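Local atomic coordinates of galactose-binding like protein (Bacteroides thetaiotaomicron, PDB entry 7M1A), a protein that probably binds carbohydrate, as a SusE-like protein of the galactose-binding-like class that also holds a calcium ion. Residues E99-L113 with N143-K157. Numbering follows the deposited sequence.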
ATOM      1  N   GLU A  99      -0.757  -2.714  17.217  1.00  8.13           N
ATOM      2  CA  GLU A  99      -0.631  -3.252  15.890  1.00  6.84           C
ATOM      3  C   GLU A  99      -1.851  -4.051  15.464  1.00  6.56           C
ATOM      4  O   GLU A  99      -2.246  -5.057  16.130  1.00  7.74           O
ATOM      5  CB  GLU A  99       0.546  -4.239  15.913  1.00  9.64           C
ATOM      6  CG  GLU A  99       0.995  -4.619  14.519  1.00  9.47           C
ATOM      7  CD  GLU A  99       1.533  -3.430  13.692  1.00  9.29           C
ATOM      8  OE1 GLU A  99       2.457  -2.744  14.187  1.00 13.29           O
ATOM      9  OE2 GLU A  99       1.021  -3.210  12.597  1.00 11.08           O
ATOM     10  N   PRO A 100      -2.478  -3.702  14.337  1.00  7.20           N
ATOM     11  CA  PRO A 100      -3.579  -4.511  13.813  1.00  6.78           C
ATOM     12  C   PRO A 100      -3.236  -5.965  13.513  1.00  7.59           C
ATOM     13  O   PRO A 100      -2.142  -6.258  12.890  1.00  8.91           O
ATOM     14  CB  PRO A 100      -4.037  -3.823  12.516  1.00  9.92           C
ATOM     15  CG  PRO A 100      -3.624  -2.376  12.832  1.00  9.68           C
ATOM     16  CD  PRO A 100      -2.271  -2.457  13.553  1.00  8.04           C
ATOM     17  N   ASN A 101      -4.098  -6.900  13.896  1.00  7.87           N
ATOM     18  CA  ASN A 101      -3.814  -8.283  13.554  1.00  9.59           C
ATOM     19  C   ASN A 101      -3.951  -8.394  12.064  1.00  8.30           C
ATOM     20  O   ASN A 101      -4.952  -7.975  11.470  1.00  7.56           O
ATOM     21  CB  ASN A 101      -4.819  -9.212  14.237  1.00  9.49           C
ATOM     22  CG  ASN A 101      -4.339 -10.656  14.127  1.00  8.14           C
ATOM     23  OD1 ASN A 101      -4.283 -11.189  13.019  1.00 11.86           O
ATOM     24  ND2 ASN A 101      -4.214 -11.422  15.206  1.00 11.62           N
ATOM     25  N   PRO A 102      -2.973  -9.051  11.382  1.00  7.92           N
ATOM     26  CA  PRO A 102      -3.105  -9.241   9.936  1.00  9.16           C
ATOM     27  C   PRO A 102      -4.172 -10.129   9.388  1.00  8.30           C
ATOM     28  O   PRO A 102      -4.458 -10.095   8.172  1.00 12.08           O
ATOM     29  CB  PRO A 102      -1.856  -9.943   9.478  1.00 14.10           C
ATOM     30  CG  PRO A 102      -0.953  -9.921  10.605  1.00 17.65           C
ATOM     31  CD  PRO A 102      -1.681  -9.512  11.880  1.00 10.96           C
ATOM     32  N   ASP A 103      -4.936 -10.794  10.306  1.00  8.59           N
ATOM     33  CA  ASP A 103      -6.065 -11.604   9.888  1.00 11.31           C
ATOM     34  C   ASP A 103      -7.279 -10.728   9.620  1.00  8.21           C
ATOM     35  O   ASP A 103      -8.227 -11.230   9.051  1.00 12.30           O
ATOM     36  CB  ASP A 103      -6.413 -12.636  10.952  1.00 10.95           C
ATOM     37  CG  ASP A 103      -6.945 -12.147  12.296  1.00 13.23           C
ATOM     38  OD1 ASP A 103      -7.306 -11.009  12.425  1.00 12.55           O
ATOM     39  OD2 ASP A 103      -6.960 -12.997  13.230  1.00 15.03           O
ATOM     40  N   GLY A 104      -7.158  -9.400   9.847  1.00  8.85           N
ATOM     41  CA  GLY A 104      -8.271  -8.524   9.492  1.00 10.12           C
ATOM     42  C   GLY A 104      -9.512  -8.578  10.371  1.00  9.25           C
ATOM     43  O   GLY A 104     -10.546  -7.916  10.074  1.00 10.62           O
ATOM     44  N   SER A 105      -9.429  -9.350  11.475  1.00 10.22           N
ATOM     45  CA  SER A 105     -10.565  -9.440  12.364  1.00  9.81           C
ATOM     46  C   SER A 105     -10.898  -8.059  12.960  1.00  8.71           C
ATOM     47  O   SER A 105     -10.046  -7.212  13.244  1.00 10.79           O
ATOM     48  CB  SER A 105     -10.320 -10.454  13.490  1.00 12.30           C
ATOM     49  OG  SER A 105     -11.431 -10.411  14.439  1.00 13.10           O
ATOM     50  N   TRP A 106     -12.188  -7.882  13.276  1.00 10.77           N
ATOM     51  CA  TRP A 106     -12.653  -6.650  13.933  1.00 10.80           C
ATOM     52  C   TRP A 106     -12.419  -6.625  15.458  1.00  8.90           C
ATOM     53  O   TRP A 106     -12.682  -5.633  16.143  1.00 10.45           O
ATOM     54  CB  TRP A 106     -14.123  -6.414  13.603  1.00 10.93           C
ATOM     55  CG  TRP A 106     -14.364  -6.007  12.189  1.00 12.20           C
ATOM     56  CD1 TRP A 106     -14.742  -6.794  11.118  1.00 16.66           C
ATOM     57  CD2 TRP A 106     -14.092  -4.718  11.646  1.00  9.29           C
ATOM     58  NE1 TRP A 106     -14.814  -6.027   9.966  1.00 18.31           N
ATOM     59  CE2 TRP A 106     -14.458  -4.750  10.282  1.00 11.51           C
ATOM     60  CE3 TRP A 106     -13.742  -3.515  12.241  1.00 11.36           C
ATOM     61  CZ2 TRP A 106     -14.386  -3.620   9.478  1.00 14.16           C
ATOM     62  CZ3 TRP A 106     -13.691  -2.387  11.432  1.00 12.40           C
ATOM     63  CH2 TRP A 106     -14.016  -2.448  10.089  1.00 12.17           C
ATOM     64  N   ASP A 107     -12.038  -7.752  16.035  1.00  9.24           N
ATOM     65  CA  ASP A 107     -12.039  -7.894  17.465  1.00  9.44           C
ATOM     66  C   ASP A 107     -11.383  -6.732  18.203  1.00  9.07           C
ATOM     67  O   ASP A 107     -11.876  -6.352  19.278  1.00 12.58           O
ATOM     68  CB  ASP A 107     -11.401  -9.234  17.893  1.00 13.08           C
ATOM     69  CG  ASP A 107     -12.274 -10.446  17.576  1.00 13.23           C
ATOM     70  OD1 ASP A 107     -13.501 -10.299  17.347  1.00 18.08           O
ATOM     71  OD2 ASP A 107     -11.738 -11.558  17.665  1.00 13.63           O
ATOM     72  N   GLN A 108     -10.164  -6.282  17.791  1.00  9.08           N
ATOM     73  CA  GLN A 108      -9.426  -5.317  18.563  1.00  9.32           C
ATOM     74  C   GLN A 108      -9.930  -3.867  18.308  1.00  7.37           C
ATOM     75  O   GLN A 108      -9.379  -2.929  18.919  1.00  8.65           O
ATOM     76  CB  GLN A 108      -7.909  -5.353  18.318  1.00 10.13           C
ATOM     77  CG  GLN A 108      -7.482  -4.711  17.016  1.00  9.88           C
ATOM     78  CD  GLN A 108      -6.147  -5.271  16.571  1.00  9.72           C
ATOM     79  OE1 GLN A 108      -6.119  -6.271  15.870  1.00  8.89           O
ATOM     80  NE2 GLN A 108      -5.068  -4.624  17.022  1.00  9.67           N
ATOM     81  N   TRP A 109     -10.800  -3.627  17.285  1.00  8.96           N
ATOM     82  CA  TRP A 109     -11.133  -2.251  16.748  1.00  8.71           C
ATOM     83  C   TRP A 109     -12.330  -1.701  17.527  1.00  8.59           C
ATOM     84  O   TRP A 109     -13.251  -2.451  17.917  1.00  9.79           O
ATOM     85  CB  TRP A 109     -11.436  -2.415  15.257  1.00  9.17           C
ATOM     86  CG  TRP A 109     -10.243  -2.839  14.451  1.00  6.42           C
ATOM     87  CD1 TRP A 109      -9.864  -4.107  14.180  1.00  9.26           C
ATOM     88  CD2 TRP A 109      -9.358  -1.951  13.788  1.00  8.49           C
ATOM     89  NE1 TRP A 109      -8.702  -4.066  13.407  1.00  7.54           N
ATOM     90  CE2 TRP A 109      -8.399  -2.746  13.119  1.00  8.29           C
ATOM     91  CE3 TRP A 109      -9.295  -0.529  13.719  1.00  8.59           C
ATOM     92  CZ2 TRP A 109      -7.379  -2.181  12.352  1.00  9.04           C
ATOM     93  CZ3 TRP A 109      -8.288   0.011  12.947  1.00  8.63           C
ATOM     94  CH2 TRP A 109      -7.330  -0.807  12.304  1.00  8.31           C
ATOM     95  N   VAL A 110     -12.360  -0.352  17.606  1.00  8.78           N
ATOM     96  CA  VAL A 110     -13.445   0.343  18.216  1.00  9.46           C
ATOM     97  C   VAL A 110     -14.037   1.298  17.188  1.00  7.55           C
ATOM     98  O   VAL A 110     -13.344   1.930  16.396  1.00  9.14           O
ATOM     99  CB  VAL A 110     -12.939   1.052  19.495  1.00 15.14           C
ATOM    100  CG1 VAL A 110     -13.992   1.937  20.145  1.00 21.20           C
ATOM    101  CG2 VAL A 110     -12.580  -0.016  20.538  1.00 20.59           C
ATOM    102  N   LYS A 111     -15.366   1.407  17.176  1.00  9.17           N
ATOM    103  CA  LYS A 111     -16.044   2.256  16.189  1.00  8.83           C
ATOM    104  C   LYS A 111     -16.038   3.699  16.711  1.00  8.36           C
ATOM    105  O   LYS A 111     -16.497   3.965  17.809  1.00 10.84           O
ATOM    106  CB  LYS A 111     -17.486   1.811  15.912  1.00  9.50           C
ATOM    107  CG  LYS A 111     -18.147   2.661  14.804  1.00 12.01           C
ATOM    108  CD  LYS A 111     -19.491   2.107  14.336  1.00 16.10           C
ATOM    109  CE  LYS A 111     -20.535   2.118  15.432  1.00 20.16           C
ATOM    110  NZ  LYS A 111     -21.824   1.717  14.866  1.00 22.78           N
ATOM    111  N   LEU A 112     -15.425   4.588  15.929  1.00  8.07           N
ATOM    112  CA  LEU A 112     -15.172   5.983  16.327  1.00  8.17           C
ATOM    113  C   LEU A 112     -16.340   6.851  15.865  1.00  6.96           C
ATOM    114  O   LEU A 112     -16.786   7.768  16.592  1.00 10.19           O
ATOM    115  CB  LEU A 112     -13.854   6.458  15.751  1.00  7.70           C
ATOM    116  CG  LEU A 112     -12.617   5.691  16.280  1.00  8.93           C
ATOM    117  CD1 LEU A 112     -11.511   6.194  15.314  1.00  9.59           C
ATOM    118  CD2 LEU A 112     -12.275   6.177  17.679  1.00 12.91           C
ATOM    119  N   LEU A 113     -16.828   6.599  14.632  1.00  8.87           N
ATOM    120  CA  LEU A 113     -17.820   7.474  14.011  1.00  7.16           C
ATOM    121  C   LEU A 113     -18.765   6.668  13.121  1.00  8.05           C
ATOM    122  O   LEU A 113     -18.311   5.825  12.345  1.00  9.46           O
ATOM    123  CB  LEU A 113     -17.177   8.499  13.032  1.00  7.64           C
ATOM    124  CG  LEU A 113     -16.258   9.542  13.711  1.00  8.81           C
ATOM    125  CD1 LEU A 113     -15.390  10.251  12.680  1.00 11.05           C
ATOM    126  CD2 LEU A 113     -17.021  10.527  14.596  1.00 11.85           C
ATOM    127  N   ASN A 143     -17.132  15.798  14.576  1.00  7.12           N
ATOM    128  CA  ASN A 143     -16.306  15.823  15.772  1.00  7.35           C
ATOM    129  C   ASN A 143     -16.272  14.421  16.378  1.00  9.43           C
ATOM    130  O   ASN A 143     -17.248  13.711  16.431  1.00 12.31           O
ATOM    131  CB  ASN A 143     -16.999  16.750  16.811  1.00  7.52           C
ATOM    132  CG  ASN A 143     -16.988  18.190  16.284  1.00  7.11           C
ATOM    133  OD1 ASN A 143     -16.039  18.689  15.652  1.00 10.90           O
ATOM    134  ND2 ASN A 143     -18.047  18.950  16.552  1.00  7.89           N
ATOM    135  N   VAL A 144     -15.079  14.020  16.822  1.00  9.43           N
ATOM    136  CA  VAL A 144     -14.938  12.703  17.467  1.00  8.78           C
ATOM    137  C   VAL A 144     -15.216  12.839  18.950  1.00 11.20           C
ATOM    138  O   VAL A 144     -14.644  13.725  19.565  1.00 14.29           O
ATOM    139  CB  VAL A 144     -13.498  12.234  17.163  1.00  9.83           C
ATOM    140  CG1 VAL A 144     -13.228  10.951  17.927  1.00 11.44           C
ATOM    141  CG2 VAL A 144     -13.186  12.060  15.679  1.00 12.54           C
ATOM    142  N   PRO A 145     -16.128  12.016  19.543  1.00 14.04           N
ATOM    143  CA  PRO A 145     -16.421  12.182  20.979  1.00 13.01           C
ATOM    144  C   PRO A 145     -15.158  12.150  21.824  1.00 12.61           C
ATOM    145  O   PRO A 145     -14.280  11.305  21.555  1.00 13.68           O
ATOM    146  CB  PRO A 145     -17.321  10.996  21.267  1.00 15.53           C
ATOM    147  CG  PRO A 145     -18.003  10.733  19.917  1.00 19.76           C
ATOM    148  CD  PRO A 145     -16.934  10.983  18.864  1.00 11.65           C
ATOM    149  N   LEU A 146     -15.122  12.904  22.943  1.00 11.13           N
ATOM    150  CA  LEU A 146     -14.005  12.935  23.920  1.00 11.76           C
ATOM    151  C   LEU A 146     -13.883  11.605  24.660  1.00 12.00           C
ATOM    152  O   LEU A 146     -12.744  11.270  25.004  1.00 18.34           O
ATOM    153  CB  LEU A 146     -14.297  14.046  24.952  1.00 17.08           C
ATOM    154  CG  LEU A 146     -13.238  14.255  26.026  1.00 20.34           C
ATOM    155  CD1 LEU A 146     -11.975  14.844  25.416  1.00 25.90           C
ATOM    156  CD2 LEU A 146     -13.751  15.169  27.115  1.00 27.52           C
ATOM    157  N   ASP A 147     -14.894  10.767  24.713  1.00 11.13           N
ATOM    158  CA  ASP A 147     -14.668   9.472  25.367  1.00 15.99           C
ATOM    159  C   ASP A 147     -14.060   8.411  24.470  1.00 20.66           C
ATOM    160  O   ASP A 147     -13.783   7.320  24.960  1.00 16.49           O
ATOM    161  CB  ASP A 147     -15.960   8.972  25.989  1.00 21.82           C
ATOM    162  CG  ASP A 147     -17.057   8.575  25.042  1.00 24.88           C
ATOM    163  OD1 ASP A 147     -16.895   8.618  23.790  1.00 27.63           O
ATOM    164  OD2 ASP A 147     -18.088   8.144  25.629  1.00 29.66           O
HETATM  165  N   MSE A 148     -13.743   8.712  23.202  1.00 15.09           N
HETATM  166  CA  MSE A 148     -13.025   7.715  22.405  1.00 12.47           C
HETATM  167  C   MSE A 148     -11.585   7.594  22.885  1.00 13.80           C
HETATM  168  O   MSE A 148     -10.997   8.598  23.244  1.00 14.62           O
HETATM  169  CB  MSE A 148     -13.079   8.213  20.938  1.00 10.13           C
HETATM  170  CG  MSE A 148     -14.531   8.024  20.362  1.00 14.81           C
HETATM  171 SE   MSE A 148     -15.235   6.195  20.418  0.73 11.71          SE
HETATM  172  CE  MSE A 148     -14.085   4.686  20.360  1.00 24.69           C
ATOM    173  N   PRO A 149     -10.970   6.373  22.777  1.00 13.70           N
ATOM    174  CA  PRO A 149      -9.570   6.218  23.141  1.00 12.25           C
ATOM    175  C   PRO A 149      -8.684   6.852  22.075  1.00  9.70           C
ATOM    176  O   PRO A 149      -9.068   7.060  20.898  1.00 10.08           O
ATOM    177  CB  PRO A 149      -9.295   4.714  23.066  1.00 15.02           C
ATOM    178  CG  PRO A 149     -10.400   4.188  22.110  1.00 13.62           C
ATOM    179  CD  PRO A 149     -11.582   5.129  22.270  1.00 15.01           C
ATOM    180  N   ARG A 150      -7.420   7.102  22.477  1.00 10.46           N
ATOM    181  CA  ARG A 150      -6.400   7.437  21.486  1.00  9.41           C
ATOM    182  C   ARG A 150      -6.190   6.273  20.535  1.00 11.56           C
ATOM    183  O   ARG A 150      -6.301   5.096  20.920  1.00 10.57           O
ATOM    184  CB  ARG A 150      -5.047   7.791  22.118  1.00 10.24           C
ATOM    185  CG  ARG A 150      -5.105   9.033  22.989  1.00 12.71           C
ATOM    186  CD  ARG A 150      -3.755   9.722  23.158  1.00 13.28           C
ATOM    187  NE  ARG A 150      -2.896   8.899  23.940  1.00 14.66           N
ATOM    188  CZ  ARG A 150      -1.595   9.191  24.135  1.00 16.98           C
ATOM    189  NH1 ARG A 150      -0.986  10.219  23.562  1.00 23.93           N
ATOM    190  NH2 ARG A 150      -0.865   8.388  24.876  1.00 20.64           N
ATOM    191  N   VAL A 151      -5.975   6.605  19.246  1.00  9.12           N
ATOM    192  CA  VAL A 151      -5.778   5.559  18.234  1.00  8.15           C
ATOM    193  C   VAL A 151      -4.695   5.945  17.256  1.00  8.13           C
ATOM    194  O   VAL A 151      -4.314   7.095  17.189  1.00 10.17           O
ATOM    195  CB  VAL A 151      -7.077   5.331  17.395  1.00  9.26           C
ATOM    196  CG1 VAL A 151      -8.202   4.700  18.246  1.00 10.30           C
ATOM    197  CG2 VAL A 151      -7.674   6.634  16.746  1.00  8.25           C
ATOM    198  N   ARG A 152      -4.014   4.893  16.741  1.00  8.14           N
ATOM    199  CA  ARG A 152      -3.050   5.086  15.706  1.00  8.97           C
ATOM    200  C   ARG A 152      -3.446   4.463  14.370  1.00  8.12           C
ATOM    201  O   ARG A 152      -3.030   4.991  13.347  1.00 10.54           O
ATOM    202  CB  ARG A 152      -1.738   4.419  16.164  1.00  9.98           C
ATOM    203  CG  ARG A 152      -0.654   4.429  15.088  1.00 10.77           C
ATOM    204  CD  ARG A 152       0.723   4.060  15.594  1.00 13.06           C
ATOM    205  NE  ARG A 152       1.580   3.979  14.403  1.00 15.65           N
ATOM    206  CZ  ARG A 152       2.868   3.745  14.501  1.00 25.05           C
ATOM    207  NH1 ARG A 152       3.426   3.660  15.703  1.00 36.10           N
ATOM    208  NH2 ARG A 152       3.627   3.639  13.419  1.00 31.50           N
ATOM    209  N   TYR A 153      -4.311   3.474  14.365  1.00  7.51           N
ATOM    210  CA  TYR A 153      -4.674   2.747  13.148  1.00  7.38           C
ATOM    211  C   TYR A 153      -6.144   2.972  12.880  1.00  7.62           C
ATOM    212  O   TYR A 153      -6.905   3.094  13.850  1.00  7.53           O
ATOM    213  CB  TYR A 153      -4.385   1.254  13.351  1.00  7.40           C
ATOM    214  CG  TYR A 153      -2.956   1.060  13.760  1.00  8.11           C
ATOM    215  CD1 TYR A 153      -1.878   1.148  12.854  1.00 10.10           C
ATOM    216  CD2 TYR A 153      -2.652   0.813  15.100  1.00  8.47           C
ATOM    217  CE1 TYR A 153      -0.576   0.929  13.298  1.00 12.20           C
ATOM    218  CE2 TYR A 153      -1.353   0.657  15.555  1.00 10.90           C
ATOM    219  CZ  TYR A 153      -0.301   0.749  14.650  1.00 12.25           C
ATOM    220  OH  TYR A 153       0.997   0.586  15.100  1.00 18.10           O
ATOM    221  N   ILE A 154      -6.478   3.036  11.614  1.00  5.53           N
ATOM    222  CA  ILE A 154      -7.847   3.388  11.224  1.00  6.34           C
ATOM    223  C   ILE A 154      -8.377   2.384  10.225  1.00  5.92           C
ATOM    224  O   ILE A 154      -7.641   1.878   9.376  1.00  5.97           O
ATOM    225  CB  ILE A 154      -7.876   4.782  10.582  1.00  5.74           C
ATOM    226  CG1 ILE A 154      -7.439   5.858  11.599  1.00  6.87           C
ATOM    227  CG2 ILE A 154      -9.275   5.144  10.049  1.00  7.71           C
ATOM    228  CD1 ILE A 154      -8.372   6.120  12.739  1.00  8.95           C
ATOM    229  N   ARG A 155      -9.678   2.090  10.300  1.00  6.59           N
ATOM    230  CA  ARG A 155     -10.383   1.397   9.236  1.00  6.04           C
ATOM    231  C   ARG A 155     -11.568   2.256   8.784  1.00  5.87           C
ATOM    232  O   ARG A 155     -12.267   2.893   9.613  1.00  9.30           O
ATOM    233  CB  ARG A 155     -10.861  -0.003   9.607  1.00  7.90           C
ATOM    234  CG  ARG A 155      -9.727  -0.984   9.565  1.00  9.73           C
ATOM    235  CD  ARG A 155     -10.213  -2.309  10.161  1.00  9.59           C
ATOM    236  NE  ARG A 155      -9.700  -3.313   9.183  1.00  8.43           N
ATOM    237  CZ  ARG A 155     -10.031  -4.588   9.262  1.00  7.56           C
ATOM    238  NH1 ARG A 155     -10.794  -5.041  10.267  1.00  9.33           N
ATOM    239  NH2 ARG A 155      -9.667  -5.461   8.327  1.00  9.96           N
ATOM    240  N   ILE A 156     -11.835   2.207   7.477  1.00  7.79           N
ATOM    241  CA  ILE A 156     -13.096   2.761   6.960  1.00  7.85           C
ATOM    242  C   ILE A 156     -13.904   1.613   6.360  1.00  7.92           C
ATOM    243  O   ILE A 156     -13.378   0.748   5.662  1.00  8.47           O
ATOM    244  CB  ILE A 156     -12.829   3.901   5.980  1.00 10.06           C
ATOM    245  CG1 ILE A 156     -12.315   5.117   6.810  1.00 17.14           C
ATOM    246  CG2 ILE A 156     -14.081   4.288   5.181  1.00 10.15           C
ATOM    247  CD1 ILE A 156     -11.881   6.312   5.993  1.00 17.21           C
ATOM    248  N   LYS A 157     -15.189   1.523   6.791  1.00  7.56           N
ATOM    249  CA  LYS A 157     -16.135   0.524   6.289  1.00  6.65           C
ATOM    250  C   LYS A 157     -17.265   1.238   5.520  1.00  7.32           C
ATOM    251  O   LYS A 157     -17.920   2.109   6.078  1.00  8.60           O
ATOM    252  CB  LYS A 157     -16.659  -0.270   7.487  1.00  9.97           C
ATOM    253  CG  LYS A 157     -17.681  -1.368   7.158  1.00 11.53           C
ATOM    254  CD  LYS A 157     -18.353  -1.974   8.468  1.00 19.14           C
ATOM    255  CE  LYS A 157     -19.093  -3.239   8.100  1.00 22.70           C
ATOM    256  NZ  LYS A 157     -19.717  -3.920   9.263  1.00 31.92           N
TER
HETATM  257  O   HOH W   1       3.216  -0.153  14.014  1.00 19.25           O
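Residues 99-113 pass 143-157 without pairing directly, Trp109 and Arg155 lying 8.4 Å apart between CA atoms, because strand 88-96 runs between strands 110-113 and 153-157 and pairs with both. Arg155 fits into the corner formed by Trp109 and Trp106: its CD packs over the face of Trp109, 3.5 Å from CE2, while its guanidinium lies over the face of Trp106 as a cation-pi pair, CZ 4.5 Å from the six-ring centroid. A bend at chi3 (135°) turns the head end-on to Gly104, where NH1 (2.9 Å) and NH2 (3.1 Å) both grip the carbonyl O; glycine suits the positive phi here. Asp16 and Thr59 take further N-H groups, and a leucine in place of Arg155 would probably leave Asp16 without its countercharge and the Gly104 carbonyl without its two donors. Rigid, compact Pro100 lays CD over one Tyr153 face, 3.5 Å from its centroid (CH-pi), with Arg152 CG over the opposite face; water joins Tyr153 OH to Glu99, which also pairs with Arg9 of the second subunit. Branched Leu112 sets CD2 against Met148 CB and CD1 tip to tip with Val151 CG2. The loop thus packs on the Tyr153 and Arg155 side of strand 153-157, in an antiparallel beta-sandwich consistent with the galactose-binding-like fold.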